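Local coordinates for Slr0280 protein (Synechocystis sp., PDB 5H3K) that is of unknown function but contains a phosphodiester glycosidase domain of the NAGPA family and so may cleave sugar phosphodiester bonds, at residues V295-I300 and Q566-V571; A353-Q358 and G382-S387; L513-E518 and A556-F561. All coordinates share one frame; numbering follows the deposited sequence.

Following the chain from the N terminus, strand 291-300 is the first of the segments met, but interaction 1 closes only when V295-I300 meets the end of helix 558-567, with 265 residues between the two segments. The other two contacts form within that long excursion, one after the other. Interaction 2 closes a short loop of 23 residues within one curled mixed sheet; interaction 3 then joins the loop at 513-518 to the start of helix 558-567. Interactions 1 and 3 thus use the two ends of one helix, their centres about 17 Å apart. Interactions 2 and 3 touch directly through the salt bridge R383 NE to E518 OE2 (3.0 Å), whereas interactions 1 and 2 remain about 10 Å apart at their nearest atoms.

Interaction 1. Residues V295-I300 and Q566-V571; sequences VTTVTI and QQLGAV
L568 lays its CD1 methyl over V295 and T297, which stand two residues apart on strand 291-300 and whose side chains therefore fall on the same face. The evidence is symmetrical: CD1 of L568 is 4.2 Å from CG1 of V295 and also 4.2 Å from CG2 of T297. The two strand methyls are themselves close, with V295 CG1 and T297 CG2 3.8 Å apart, so the leucine methyl rests on a pair rather than on one group. Against V295 the leucine runs at a slant; with T297 the two side chains meet end on. The T297 rotamer sorts its branches: with chi1 at 60°, CG2 is turned to the leucine while OG1 lies between the backbone N and the carbonyl carbon and is hydrogen-bonded to R284 NH1, on the adjoining strand 279-288.

The chain turns out of the helix at G569 in a Schellman motif, directly after L568. G569 has a positive phi of 96°, and its N bonds to Q566 O at 3.0 Å, one of two bonds back into the last turn. The chain then leaves toward strand 572-576, which belongs to the same antiparallel sheet as 291-300. The apolar contact buries 82 Å² in total. L568 also touches R284, while V295 reaches V545 and T297 reaches I543 on strand 542-547.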
ATOM      1  N   VAL A 295      -5.336  -3.193  14.365  1.00  9.04           N
ATOM      2  CA  VAL A 295      -4.442  -3.616  13.289  1.00  7.12           C
ATOM      3  C   VAL A 295      -5.213  -4.149  12.080  1.00  8.39           C
ATOM      4  O   VAL A 295      -6.159  -4.936  12.219  1.00  8.54           O
ATOM      5  CB  VAL A 295      -3.438  -4.696  13.780  1.00  7.92           C
ATOM      6  CG1 VAL A 295      -2.615  -5.245  12.630  1.00  9.94           C
ATOM      7  CG2 VAL A 295      -2.505  -4.126  14.849  1.00  9.06           C
ATOM      8  N   THR A 296      -4.817  -3.712  10.886  1.00  6.12           N
ATOM      9  CA  THR A 296      -5.387  -4.221   9.651  1.00  7.42           C
ATOM     10  C   THR A 296      -4.417  -5.188   8.987  1.00  6.67           C
ATOM     11  O   THR A 296      -3.221  -4.888   8.832  1.00  6.11           O
ATOM     12  CB  THR A 296      -5.661  -3.091   8.648  1.00  7.36           C
ATOM     13  OG1 THR A 296      -6.297  -1.993   9.312  1.00  7.16           O
ATOM     14  CG2 THR A 296      -6.550  -3.595   7.526  1.00  6.73           C
ATOM     15  N   THR A 297      -4.916  -6.359   8.605  1.00  6.55           N
ATOM     16  CA  THR A 297      -4.075  -7.335   7.923  1.00  5.21           C
ATOM     17  C   THR A 297      -4.745  -7.879   6.677  1.00  4.92           C
ATOM     18  O   THR A 297      -5.976  -7.958   6.585  1.00  5.59           O
ATOM     19  CB  THR A 297      -3.708  -8.529   8.824  1.00  7.27           C
ATOM     20  OG1 THR A 297      -4.904  -9.201   9.244  1.00  7.70           O
ATOM     21  CG2 THR A 297      -2.921  -8.074  10.048  1.00  7.75           C
ATOM     22  N   VAL A 298      -3.921  -8.280   5.723  1.00  5.00           N
ATOM     23  CA  VAL A 298      -4.394  -9.112   4.630  1.00  4.76           C
ATOM     24  C   VAL A 298      -3.456 -10.291   4.578  1.00  6.97           C
ATOM     25  O   VAL A 298      -2.232 -10.124   4.535  1.00  6.42           O
ATOM     26  CB  VAL A 298      -4.413  -8.386   3.296  1.00  4.03           C
ATOM     27  CG1 VAL A 298      -4.848  -9.340   2.205  1.00  5.42           C
ATOM     28  CG2 VAL A 298      -5.349  -7.177   3.364  1.00  6.03           C
ATOM     29  N   THR A 299      -4.031 -11.487   4.627  1.00  5.84           N
ATOM     30  CA  THR A 299      -3.239 -12.704   4.669  1.00  6.23           C
ATOM     31  C   THR A 299      -3.399 -13.434   3.344  1.00  6.95           C
ATOM     32  O   THR A 299      -4.515 -13.625   2.850  1.00  7.49           O
ATOM     33  CB  THR A 299      -3.648 -13.612   5.849  1.00  9.87           C
ATOM     34  OG1 THR A 299      -3.407 -12.927   7.089  1.00  9.54           O
ATOM     35  CG2 THR A 299      -2.833 -14.907   5.828  1.00  8.12           C
ATOM     36  N   ILE A 300      -2.278 -13.822   2.755  1.00  5.59           N
ATOM     37  CA  ILE A 300      -2.274 -14.351   1.404  1.00  6.48           C
ATOM     38  C   ILE A 300      -1.553 -15.688   1.402  1.00  9.92           C
ATOM     39  O   ILE A 300      -0.435 -15.787   1.905  1.00 10.58           O
ATOM     40  CB  ILE A 300      -1.522 -13.403   0.434  1.00  7.94           C
ATOM     41  CG1 ILE A 300      -2.197 -12.027   0.353  1.00  5.96           C
ATOM     42  CG2 ILE A 300      -1.413 -14.025  -0.948  1.00  9.06           C
ATOM     43  CD1 ILE A 300      -1.404 -10.919   1.052  1.00  6.19           C
ATOM     44  N   GLN A 566       4.498 -10.745  16.576  1.00  9.96           N
ATOM     45  CA  GLN A 566       4.578 -12.034  17.260  1.00 10.39           C
ATOM     46  C   GLN A 566       3.183 -12.505  17.678  1.00 12.90           C
ATOM     47  O   GLN A 566       2.833 -13.669  17.485  1.00 12.56           O
ATOM     48  CB  GLN A 566       5.510 -11.925  18.468  1.00 14.71           C
ATOM     49  CG  GLN A 566       5.717 -13.220  19.217  1.00 25.28           C
ATOM     50  CD  GLN A 566       6.715 -13.066  20.349  1.00 24.57           C
ATOM     51  OE1 GLN A 566       6.634 -12.125  21.145  1.00 34.11           O
ATOM     52  NE2 GLN A 566       7.673 -13.981  20.416  1.00 33.58           N
ATOM     53  N   GLN A 567       2.383 -11.596  18.228  1.00 10.52           N
ATOM     54  CA  GLN A 567       0.984 -11.884  18.573  1.00 15.50           C
ATOM     55  C   GLN A 567       0.131 -12.315  17.371  1.00 15.04           C
ATOM     56  O   GLN A 567      -0.816 -13.095  17.507  1.00 14.35           O
ATOM     57  CB  GLN A 567       0.351 -10.661  19.242  1.00 15.17           C
ATOM     58  CG  GLN A 567       0.600 -10.582  20.730  1.00 23.83           C
ATOM     59  CD  GLN A 567      -0.115 -11.700  21.468  1.00 32.94           C
ATOM     60  OE1 GLN A 567      -1.347 -11.742  21.511  1.00 37.91           O
ATOM     61  NE2 GLN A 567       0.654 -12.625  22.027  1.00 33.84           N
ATOM     62  N   LEU A 568       0.463 -11.800  16.192  1.00 11.69           N
ATOM     63  CA  LEU A 568      -0.261 -12.137  14.975  1.00 11.33           C
ATOM     64  C   LEU A 568       0.163 -13.474  14.390  1.00 13.81           C
ATOM     65  O   LEU A 568      -0.425 -13.946  13.418  1.00 13.72           O
ATOM     66  CB  LEU A 568      -0.062 -11.048  13.923  1.00 10.29           C
ATOM     67  CG  LEU A 568      -0.737  -9.725  14.248  1.00 10.60           C
ATOM     68  CD1 LEU A 568      -0.308  -8.651  13.247  1.00 12.21           C
ATOM     69  CD2 LEU A 568      -2.239  -9.914  14.229  1.00 13.04           C
ATOM     70  N   GLY A 569       1.193 -14.075  14.975  1.00 13.12           N
ATOM     71  CA  GLY A 569       1.644 -15.394  14.561  1.00 14.29           C
ATOM     72  C   GLY A 569       2.802 -15.361  13.583  1.00 14.76           C
ATOM     73  O   GLY A 569       3.080 -16.350  12.895  1.00 13.55           O
ATOM     74  N   ALA A 570       3.499 -14.232  13.512  1.00 13.10           N
ATOM     75  CA  ALA A 570       4.615 -14.121  12.576  1.00  9.62           C
ATOM     76  C   ALA A 570       5.790 -14.995  13.008  1.00  9.88           C
ATOM     77  O   ALA A 570       6.224 -14.918  14.153  1.00 12.37           O
ATOM     78  CB  ALA A 570       5.057 -12.670  12.446  1.00  8.89           C
ATOM     79  N   VAL A 571       6.309 -15.820  12.100  1.00  7.67           N
ATOM     80  CA  VAL A 571       7.565 -16.532  12.370  1.00 10.60           C
ATOM     81  C   VAL A 571       8.773 -15.802  11.781  1.00 10.18           C
ATOM     82  O   VAL A 571       9.877 -15.915  12.297  1.00 12.42           O
ATOM     83  CB  VAL A 571       7.529 -17.995  11.877  1.00 13.01           C
ATOM     84  CG1 VAL A 571       6.346 -18.714  12.486  1.00 20.97           C
ATOM     85  CG2 VAL A 571       7.445 -18.060  10.376  1.00 21.85           C
TER

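Interaction 2. Residues A353-Q358 and G382-S387; sequences AVWSQQ and GRLSLS
With chi1 at 171°, L384 swings CG anti to its backbone N, and its CD2 methyl is carried toward the W355 indole, whose own chi1 of 78° places CG between backbone N and carbonyl carbon. The two side chains come from opposite directions and meet at the six-membered ring: L384 CD2 lies 3.5 Å from W355 CZ3 and 3.7 Å from W355 CH2. The approach to the ring is oblique. A353 supplies the third surface, its CB 3.8 Å from L384 CD2. Since A353 CB is also 3.9 Å from W355 CZ3, the leucine methyl, the alanine methyl and the ring carbon form a compact triangle.

Both segments belong to one curled mixed sheet, in which strands 497-500 and 369-373 are paired between 354-356 and 379-392. A353, just before its strand, and L384 are the closest CA pair, 8.2 Å apart. Both larger side chains also touch strand 369-373, W355 at A372 and L384 at A370.

The indole is anchored elsewhere: NE1 of W355 is hydrogen-bonded to the carbonyl O of F495, and its ring stacks with W360. NE1 is 6.8 Å from L384 CD2, so the ring offers the leucine carbon alone. All three touching residues are buried, which implies that the 89 Å² join rests on dispersion and exclusion of water, with the indole's polar N-H satisfied separately.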
ATOM      1  N   ALA A 353      16.778  -2.184  -1.345  1.00  3.26           N
ATOM      2  CA  ALA A 353      16.642  -3.168  -2.411  1.00  3.87           C
ATOM      3  C   ALA A 353      15.238  -3.258  -2.994  1.00  2.94           C
ATOM      4  O   ALA A 353      14.251  -3.305  -2.264  1.00  2.54           O
ATOM      5  CB  ALA A 353      17.082  -4.538  -1.917  1.00  3.32           C
ATOM      6  N   VAL A 354      15.152  -3.292  -4.322  1.00  2.59           N
ATOM      7  CA  VAL A 354      13.885  -3.586  -4.994  1.00  3.16           C
ATOM      8  C   VAL A 354      14.235  -4.378  -6.237  1.00  3.83           C
ATOM      9  O   VAL A 354      14.960  -3.873  -7.100  1.00  4.81           O
ATOM     10  CB  VAL A 354      13.137  -2.304  -5.459  1.00  3.74           C
ATOM     11  CG1 VAL A 354      11.873  -2.683  -6.211  1.00  5.37           C
ATOM     12  CG2 VAL A 354      12.794  -1.357  -4.293  1.00  5.12           C
ATOM     13  N   TRP A 355      13.748  -5.613  -6.347  1.00  5.02           N
ATOM     14  CA  TRP A 355      13.996  -6.380  -7.578  1.00  4.08           C
ATOM     15  C   TRP A 355      12.851  -7.318  -7.967  1.00  4.64           C
ATOM     16  O   TRP A 355      12.103  -7.806  -7.109  1.00  2.96           O
ATOM     17  CB  TRP A 355      15.347  -7.125  -7.525  1.00  4.90           C
ATOM     18  CG  TRP A 355      15.451  -8.416  -6.705  1.00  5.43           C
ATOM     19  CD1 TRP A 355      15.452  -9.699  -7.188  1.00  4.29           C
ATOM     20  CD2 TRP A 355      15.650  -8.531  -5.279  1.00  5.13           C
ATOM     21  NE1 TRP A 355      15.625 -10.599  -6.157  1.00  4.90           N
ATOM     22  CE2 TRP A 355      15.745  -9.913  -4.988  1.00  4.19           C
ATOM     23  CE3 TRP A 355      15.743  -7.603  -4.238  1.00  5.32           C
ATOM     24  CZ2 TRP A 355      15.937 -10.383  -3.679  1.00  4.40           C
ATOM     25  CZ3 TRP A 355      15.918  -8.071  -2.948  1.00  4.44           C
ATOM     26  CH2 TRP A 355      16.018  -9.451  -2.675  1.00  5.20           C
ATOM     27  N   SER A 356      12.711  -7.561  -9.264  1.00  4.47           N
ATOM     28  CA  SER A 356      11.652  -8.444  -9.748  1.00  7.04           C
ATOM     29  C   SER A 356      12.064  -9.106 -11.042  1.00  6.55           C
ATOM     30  O   SER A 356      12.673  -8.466 -11.896  1.00  7.36           O
ATOM     31  CB  SER A 356      10.334  -7.689  -9.939  1.00 10.90           C
ATOM     32  OG  SER A 356      10.410  -6.786 -11.016  1.00 18.47           O
ATOM     33  N   GLN A 357      11.717 -10.383 -11.183  1.00  4.77           N
ATOM     34  CA  GLN A 357      12.151 -11.198 -12.324  1.00  7.58           C
ATOM     35  C   GLN A 357      13.644 -11.027 -12.650  1.00  6.81           C
ATOM     36  O   GLN A 357      14.035 -10.880 -13.815  1.00  7.32           O
ATOM     37  CB  GLN A 357      11.228 -10.960 -13.536  1.00  9.95           C
ATOM     38  CG  GLN A 357       9.752 -11.214 -13.171  1.00 12.06           C
ATOM     39  CD  GLN A 357       8.780 -11.018 -14.332  1.00 18.43           C
ATOM     40  OE1 GLN A 357       7.627 -11.442 -14.266  1.00 23.25           O
ATOM     41  NE2 GLN A 357       9.241 -10.374 -15.393  1.00 19.39           N
ATOM     42  N   GLN A 358      14.456 -11.036 -11.591  1.00  5.05           N
ATOM     43  CA  GLN A 358      15.914 -10.872 -11.638  1.00  6.20           C
ATOM     44  C   GLN A 358      16.380  -9.527 -12.185  1.00  9.73           C
ATOM     45  O   GLN A 358      17.540  -9.371 -12.559  1.00 13.09           O
ATOM     46  CB  GLN A 358      16.596 -12.019 -12.403  1.00 11.39           C
ATOM     47  CG  GLN A 358      16.475 -13.384 -11.728  1.00 10.54           C
ATOM     48  CD  GLN A 358      17.500 -14.399 -12.245  1.00 13.43           C
ATOM     49  OE1 GLN A 358      18.618 -14.044 -12.624  1.00 11.14           O
ATOM     50  NE2 GLN A 358      17.116 -15.668 -12.247  1.00 11.18           N
ATOM     51  N   GLY A 382      16.288 -11.983   5.579  1.00  5.65           N
ATOM     52  CA  GLY A 382      17.645 -11.850   6.076  1.00  7.23           C
ATOM     53  C   GLY A 382      18.101 -10.424   5.949  1.00  9.61           C
ATOM     54  O   GLY A 382      17.318  -9.565   5.569  1.00 10.45           O
ATOM     55  N   ARG A 383      19.364 -10.172   6.266  1.00  6.34           N
ATOM     56  CA  ARG A 383      19.926  -8.840   6.104  1.00  7.24           C
ATOM     57  C   ARG A 383      20.782  -8.866   4.850  1.00  6.12           C
ATOM     58  O   ARG A 383      21.796  -9.565   4.786  1.00  7.79           O
ATOM     59  CB  ARG A 383      20.718  -8.446   7.344  1.00  8.62           C
ATOM     60  CG  ARG A 383      19.819  -8.435   8.583  1.00  8.85           C
ATOM     61  CD  ARG A 383      20.507  -7.808   9.784  1.00 13.71           C
ATOM     62  NE  ARG A 383      19.610  -7.732  10.945  1.00 14.55           N
ATOM     63  CZ  ARG A 383      19.413  -8.721  11.818  1.00 14.47           C
ATOM     64  NH1 ARG A 383      20.037  -9.884  11.675  1.00 17.22           N
ATOM     65  NH2 ARG A 383      18.586  -8.545  12.839  1.00 13.63           N
ATOM     66  N   LEU A 384      20.344  -8.119   3.842  1.00  4.52           N
ATOM     67  CA  LEU A 384      20.826  -8.306   2.486  1.00  5.50           C
ATOM     68  C   LEU A 384      21.920  -7.313   2.090  1.00  5.43           C
ATOM     69  O   LEU A 384      21.826  -6.111   2.340  1.00  5.74           O
ATOM     70  CB  LEU A 384      19.643  -8.209   1.514  1.00  3.86           C
ATOM     71  CG  LEU A 384      19.949  -8.157   0.016  1.00  6.69           C
ATOM     72  CD1 LEU A 384      20.504  -9.499  -0.449  1.00  7.04           C
ATOM     73  CD2 LEU A 384      18.679  -7.777  -0.741  1.00  5.35           C
ATOM     74  N   SER A 385      22.969  -7.821   1.464  1.00  5.93           N
ATOM     75  CA  SER A 385      23.916  -6.941   0.788  1.00  7.75           C
ATOM     76  C   SER A 385      24.216  -7.511  -0.593  1.00  9.08           C
ATOM     77  O   SER A 385      24.050  -8.704  -0.840  1.00  7.37           O
ATOM     78  CB  SER A 385      25.190  -6.743   1.609  1.00 10.53           C
ATOM     79  OG  SER A 385      25.849  -7.979   1.788  1.00 19.00           O
ATOM     80  N   LEU A 386      24.631  -6.642  -1.503  1.00  9.33           N
ATOM     81  CA  LEU A 386      24.917  -7.068  -2.863  1.00  7.60           C
ATOM     82  C   LEU A 386      26.239  -6.447  -3.232  1.00 10.96           C
ATOM     83  O   LEU A 386      26.446  -5.264  -2.992  1.00 10.82           O
ATOM     84  CB  LEU A 386      23.835  -6.556  -3.812  1.00  7.05           C
ATOM     85  CG  LEU A 386      24.107  -6.721  -5.309  1.00  8.94           C
ATOM     86  CD1 LEU A 386      23.996  -8.187  -5.697  1.00  9.84           C
ATOM     87  CD2 LEU A 386      23.159  -5.852  -6.145  1.00 10.19           C
ATOM     88  N   SER A 387      27.157  -7.235  -3.774  1.00 11.70           N
ATOM     89  CA  SER A 387      28.357  -6.643  -4.345  1.00 16.35           C
ATOM     90  C   SER A 387      28.458  -7.071  -5.797  1.00 11.09           C
ATOM     91  O   SER A 387      28.151  -8.216  -6.140  1.00 13.71           O
ATOM     92  CB  SER A 387      29.617  -7.027  -3.559  1.00 21.04           C
ATOM     93  OG  SER A 387      29.883  -8.410  -3.658  1.00 23.81           O
TER

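Interaction 3. Residues L513-E518 and A556-F561; sequences LNATGE and ASLGEF
L513 and L558 cross at about a right angle, the CD2 branch of L513 meeting L558 at its CB. The first torsion of L513 (chi1 174°) turns CG away from the backbone N, which extends CD2 to the first turn of helix 558-567. There CD2 is 3.9 Å from L558 CB and equally 3.9 Å from G559 N, so the methyl settles on the helix backbone itself. L558 in turn carries its CD1 to the loop, where it lies 4.2 Å from A515 CB. L513 thus touches the helix at L558 and G559, while L558 reaches A515 in the loop, and the two leucines together with A515 account for most of the 126 Å² buried.

Each partner is shaped by its own polar motif. In the loop, N514 OD1 accepts from G517 N at 2.9 Å, an Asx motif in which the donor stands above the carbonyl plane, 61° out of it; this bond closes the turn that bears A515. On the helix side S557 and E560 make a capping box: E560 N donates to S557 OG at 3.1 Å, and S557 N donates to E560 OE1 at 2.9 Å, nearly straight at 175°. That carboxylate oxygen also takes a salt bridge from R550 NH1, which probably steadies the cap and with it the helix start that L558 and G559 occupy.

L558 also leans on F524 of helix 522-526, on R531 of strand 531-536 and on N575 of strand 572-576, while A515 touches Q525 and L513 touches P503. The loop after strand 510-511 lies against the start of helix 558-567 and also touches helix 522-526, beside strands 531-536 and 572-576 of the eight-stranded antiparallel sheet.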
ATOM      1  N   LEU A 513      15.361  -7.832  16.498  1.00 11.92           N
ATOM      2  CA  LEU A 513      15.545  -6.393  16.297  1.00 10.50           C
ATOM      3  C   LEU A 513      16.934  -5.897  16.701  1.00 12.81           C
ATOM      4  O   LEU A 513      17.372  -6.065  17.843  1.00 12.38           O
ATOM      5  CB  LEU A 513      14.468  -5.597  17.048  1.00 11.42           C
ATOM      6  CG  LEU A 513      14.577  -4.073  17.060  1.00 11.78           C
ATOM      7  CD1 LEU A 513      14.461  -3.522  15.654  1.00 12.27           C
ATOM      8  CD2 LEU A 513      13.501  -3.455  17.962  1.00 11.23           C
ATOM      9  N   ASN A 514      17.632  -5.310  15.737  1.00 10.60           N
ATOM     10  CA  ASN A 514      18.912  -4.661  15.980  1.00 12.31           C
ATOM     11  C   ASN A 514      18.990  -3.471  15.062  1.00 11.98           C
ATOM     12  O   ASN A 514      19.646  -3.520  14.017  1.00  8.77           O
ATOM     13  CB  ASN A 514      20.085  -5.607  15.731  1.00 10.66           C
ATOM     14  CG  ASN A 514      21.437  -4.937  15.987  1.00 14.61           C
ATOM     15  OD1 ASN A 514      21.504  -3.764  16.363  1.00 12.67           O
ATOM     16  ND2 ASN A 514      22.517  -5.678  15.774  1.00 17.30           N
ATOM     17  N   ALA A 515      18.290  -2.405  15.436  1.00 11.13           N
ATOM     18  CA  ALA A 515      18.174  -1.256  14.557  1.00  9.57           C
ATOM     19  C   ALA A 515      19.521  -0.563  14.384  1.00 12.08           C
ATOM     20  O   ALA A 515      19.810  -0.010  13.326  1.00  9.59           O
ATOM     21  CB  ALA A 515      17.129  -0.291  15.074  1.00  8.86           C
ATOM     22  N   THR A 516      20.355  -0.582  15.421  1.00  9.94           N
ATOM     23  CA  THR A 516      21.647   0.099  15.317  1.00  9.80           C
ATOM     24  C   THR A 516      22.530  -0.629  14.308  1.00 11.27           C
ATOM     25  O   THR A 516      23.242  -0.001  13.517  1.00 10.35           O
ATOM     26  CB  THR A 516      22.352   0.200  16.689  1.00  9.68           C
ATOM     27  OG1 THR A 516      21.652   1.151  17.502  1.00 11.43           O
ATOM     28  CG2 THR A 516      23.818   0.646  16.526  1.00 11.22           C
ATOM     29  N   GLY A 517      22.453  -1.956  14.328  1.00 10.26           N
ATOM     30  CA  GLY A 517      23.217  -2.800  13.425  1.00 11.55           C
ATOM     31  C   GLY A 517      22.852  -2.562  11.972  1.00 13.09           C
ATOM     32  O   GLY A 517      23.693  -2.689  11.074  1.00 11.53           O
ATOM     33  N   GLU A 518      21.594  -2.213  11.740  1.00  8.40           N
ATOM     34  CA  GLU A 518      21.119  -1.924  10.388  1.00  8.28           C
ATOM     35  C   GLU A 518      21.215  -0.438  10.027  1.00  8.17           C
ATOM     36  O   GLU A 518      20.643   0.008   9.030  1.00  9.77           O
ATOM     37  CB  GLU A 518      19.681  -2.429  10.214  1.00  9.14           C
ATOM     38  CG  GLU A 518      19.552  -3.950  10.290  1.00  7.62           C
ATOM     39  CD  GLU A 518      18.183  -4.445   9.864  1.00  6.69           C
ATOM     40  OE1 GLU A 518      17.571  -3.812   8.965  1.00  6.09           O
ATOM     41  OE2 GLU A 518      17.721  -5.476  10.406  1.00  7.27           O
ATOM     42  N   ALA A 556       3.065   2.529  17.530  1.00  6.09           N
ATOM     43  CA  ALA A 556       3.989   1.582  18.150  1.00  9.09           C
ATOM     44  C   ALA A 556       5.439   2.007  17.992  1.00  7.30           C
ATOM     45  O   ALA A 556       5.806   2.597  16.985  1.00  5.32           O
ATOM     46  CB  ALA A 556       3.793   0.181  17.560  1.00  6.42           C
ATOM     47  N   SER A 557       6.262   1.701  18.998  1.00  5.68           N
ATOM     48  CA  SER A 557       7.708   1.714  18.847  1.00  6.02           C
ATOM     49  C   SER A 557       8.093   0.481  18.045  1.00  6.89           C
ATOM     50  O   SER A 557       7.252  -0.384  17.807  1.00  6.23           O
ATOM     51  CB  SER A 557       8.401   1.664  20.212  1.00  8.05           C
ATOM     52  OG  SER A 557       8.181   0.406  20.836  1.00  7.94           O
ATOM     53  N   LEU A 558       9.352   0.391  17.620  1.00  7.32           N
ATOM     54  CA  LEU A 558       9.807  -0.800  16.886  1.00  7.60           C
ATOM     55  C   LEU A 558       9.660  -2.085  17.719  1.00  6.30           C
ATOM     56  O   LEU A 558       9.248  -3.130  17.201  1.00  6.13           O
ATOM     57  CB  LEU A 558      11.255  -0.640  16.399  1.00  7.48           C
ATOM     58  CG  LEU A 558      11.533   0.427  15.336  1.00 10.06           C
ATOM     59  CD1 LEU A 558      13.047   0.636  15.218  1.00 11.17           C
ATOM     60  CD2 LEU A 558      10.929   0.025  13.993  1.00  9.17           C
ATOM     61  N   GLY A 559      10.000  -2.017  19.005  1.00  8.10           N
ATOM     62  CA  GLY A 559       9.862  -3.171  19.876  1.00  9.16           C
ATOM     63  C   GLY A 559       8.420  -3.605  20.067  1.00  7.73           C
ATOM     64  O   GLY A 559       8.106  -4.807  20.069  1.00  8.32           O
ATOM     65  N   GLU A 560       7.542  -2.622  20.253  1.00  7.58           N
ATOM     66  CA  GLU A 560       6.109  -2.881  20.355  1.00  8.69           C
ATOM     67  C   GLU A 560       5.557  -3.503  19.081  1.00  7.11           C
ATOM     68  O   GLU A 560       4.750  -4.433  19.143  1.00  6.66           O
ATOM     69  CB  GLU A 560       5.352  -1.600  20.711  1.00  8.43           C
ATOM     70  CG  GLU A 560       5.585  -1.177  22.166  1.00  9.25           C
ATOM     71  CD  GLU A 560       5.092   0.229  22.484  1.00 14.74           C
ATOM     72  OE1 GLU A 560       4.993   1.061  21.546  1.00 10.82           O
ATOM     73  OE2 GLU A 560       4.826   0.509  23.685  1.00 13.24           O
ATOM     74  N   PHE A 561       5.990  -2.994  17.929  1.00  6.02           N
ATOM     75  CA  PHE A 561       5.525  -3.531  16.659  1.00  4.46           C
ATOM     76  C   PHE A 561       5.967  -4.991  16.504  1.00  5.99           C
ATOM     77  O   PHE A 561       5.193  -5.822  16.046  1.00  5.78           O
ATOM     78  CB  PHE A 561       6.012  -2.663  15.487  1.00  3.75           C
ATOM     79  CG  PHE A 561       5.340  -2.978  14.167  1.00  5.12           C
ATOM     80  CD1 PHE A 561       3.966  -3.192  14.100  1.00  5.01           C
ATOM     81  CD2 PHE A 561       6.087  -3.037  12.993  1.00  4.07           C
ATOM     82  CE1 PHE A 561       3.333  -3.485  12.878  1.00  6.43           C
ATOM     83  CE2 PHE A 561       5.472  -3.311  11.772  1.00  3.00           C
ATOM     84  CZ  PHE A 561       4.095  -3.544  11.710  1.00  4.27           C
TER